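Local coordinates for protein aldose-aldose oxidoreductase (Caulobacter crescentus, PDB 5A04) that probably transfers hydride between aldose sugars such as glucose by way of a bound NADP(H) cofactor, oxidising one sugar while reducing another, at residues 33-37 with 51-55. Sequence-based numbering, arbitrary orientation.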
loop_
_atom_site.group_PDB
_atom_site.type_symbol
_atom_site.label_atom_id
_atom_site.label_comp_id
_atom_site.label_asym_id
_atom_site.label_seq_id
_atom_site.Cartn_x
_atom_site.Cartn_y
_atom_site.Cartn_z
ATOM N N ARG A 33 11.834 -17.462 33.592
ATOM C CA ARG A 33 12.565 -18.706 33.386
ATOM C C ARG A 33 11.631 -19.780 32.861
ATOM O O ARG A 33 10.425 -19.761 33.118
ATOM C CB ARG A 33 13.238 -19.174 34.684
ATOM C CG ARG A 33 12.253 -19.535 35.804
ATOM C CD ARG A 33 12.985 -20.043 37.051
ATOM N NE ARG A 33 13.799 -21.215 36.748
ATOM C CZ ARG A 33 13.360 -22.470 36.791
ATOM N NH1 ARG A 33 12.101 -22.729 37.130
ATOM N NH2 ARG A 33 14.180 -23.473 36.494
ATOM N N LEU A 34 12.195 -20.712 32.111
ATOM C CA LEU A 34 11.443 -21.848 31.622
ATOM C C LEU A 34 11.278 -22.867 32.756
ATOM O O LEU A 34 12.268 -23.363 33.293
ATOM C CB LEU A 34 12.165 -22.457 30.418
ATOM C CG LEU A 34 11.494 -23.684 29.813
ATOM C CD1 LEU A 34 10.089 -23.312 29.355
ATOM C CD2 LEU A 34 12.334 -24.220 28.661
ATOM N N ALA A 35 10.036 -23.171 33.124
ATOM C CA ALA A 35 9.774 -24.003 34.300
ATOM C C ALA A 35 9.073 -25.318 33.971
ATOM O O ALA A 35 9.207 -26.301 34.706
ATOM C CB ALA A 35 8.955 -23.217 35.323
ATOM N N ALA A 36 8.316 -25.346 32.880
ATOM C CA ALA A 36 7.528 -26.538 32.565
ATOM C C ALA A 36 7.203 -26.628 31.079
ATOM O O ALA A 36 7.267 -25.632 30.351
ATOM C CB ALA A 36 6.239 -26.557 33.395
ATOM N N LEU A 37 6.858 -27.840 30.641
ATOM C CA LEU A 37 6.490 -28.108 29.262
ATOM C C LEU A 37 5.135 -28.807 29.210
ATOM O O LEU A 37 4.855 -29.700 30.022
ATOM C CB LEU A 37 7.541 -28.984 28.576
ATOM C CG LEU A 37 8.947 -28.380 28.538
ATOM C CD1 LEU A 37 9.930 -29.454 28.099
ATOM C CD2 LEU A 37 8.990 -27.191 27.604
ATOM N N GLN A 51 16.812 -31.491 26.962
ATOM C CA GLN A 51 17.612 -30.351 26.520
ATOM C C GLN A 51 17.593 -29.191 27.519
ATOM O O GLN A 51 18.636 -28.589 27.805
ATOM C CB GLN A 51 17.143 -29.856 25.142
ATOM C CG GLN A 51 17.928 -28.628 24.650
ATOM C CD GLN A 51 17.541 -28.178 23.255
ATOM O OE1 GLN A 51 16.637 -28.735 22.634
ATOM N NE2 GLN A 51 18.242 -27.168 22.744
ATOM N N TYR A 52 16.419 -28.876 28.066
ATOM C CA TYR A 52 16.281 -27.683 28.891
ATOM C C TYR A 52 16.311 -27.949 30.394
ATOM O O TYR A 52 16.165 -27.026 31.191
ATOM C CB TYR A 52 14.987 -26.938 28.522
ATOM C CG TYR A 52 15.105 -26.189 27.220
ATOM C CD1 TYR A 52 15.584 -24.881 27.194
ATOM C CD2 TYR A 52 14.776 -26.793 26.008
ATOM C CE1 TYR A 52 15.709 -24.183 26.004
ATOM C CE2 TYR A 52 14.904 -26.099 24.807
ATOM C CZ TYR A 52 15.381 -24.793 24.818
ATOM O OH TYR A 52 15.511 -24.094 23.639
ATOM N N GLY A 53 16.529 -29.200 30.786
ATOM C CA GLY A 53 16.658 -29.522 32.201
ATOM C C GLY A 53 15.345 -29.393 32.953
ATOM O O GLY A 53 15.309 -28.938 34.100
ATOM N N ILE A 54 14.262 -29.778 32.287
ATOM C CA ILE A 54 12.928 -29.762 32.882
ATOM C C ILE A 54 12.603 -31.145 33.420
ATOM O O ILE A 54 12.467 -32.088 32.637
ATOM C CB ILE A 54 11.843 -29.360 31.852
ATOM C CG1 ILE A 54 12.244 -28.089 31.098
ATOM C CG2 ILE A 54 10.480 -29.215 32.552
ATOM C CD1 ILE A 54 12.471 -26.894 31.980
ATOM N N PRO A 55 12.492 -31.281 34.754
ATOM C CA PRO A 55 12.257 -32.616 35.324
ATOM C C PRO A 55 10.900 -33.183 34.906
ATOM O O PRO A 55 10.005 -32.414 34.542
ATOM C CB PRO A 55 12.314 -32.375 36.840
ATOM C CG PRO A 55 12.032 -30.937 37.021
ATOM C CD PRO A 55 12.557 -30.235 35.787
#
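Ile54 lies against strand 32-38 with each of its branches on a different part of that strand. Its CG1 arm sits anti to the carbonyl carbon (chi1 -49°), and Ile54 CD1 ends 4.0 Å from CG of Leu34, the two side chains crossing at about a right angle. The other branch rests on backbone, Ile54 CG2 lying 3.8 Å from Ala35 O and 4.0 Å from Ala36 CA. A beta-branched residue suits this place because it can cover strand backbone and leucine side chains at once. Leu37 meets the same arm more obliquely, its CD1 4.0 Å from Ile54 CG1. Leu34 CG points opposite the backbone N (chi1 179°), and with chi2 at 59° its CD2 comes 3.6 Å from CD1 of Tyr52, slanting onto the ring while the side chains cross nearly perpendicularly. Leucine's forked end serves both neighbours; the partly exposed tyrosine offers it ring carbon. Gly53, which tolerates positive phi readily, turns the chain out of the helix. Cutting Ile54 back to an alanine would probably leave Leu34 and Leu37 without this apolar partner and uncover backbone at Ala35 and Ala36. The arrangement belongs to the beta-alpha-beta unit running from strand 32-38 through helix 42-52 to strand 59-60 in the Rossmann fold. No hydrogen bond joins the two segments, so burial of carbon surface and close van der Waals fit probably hold them together.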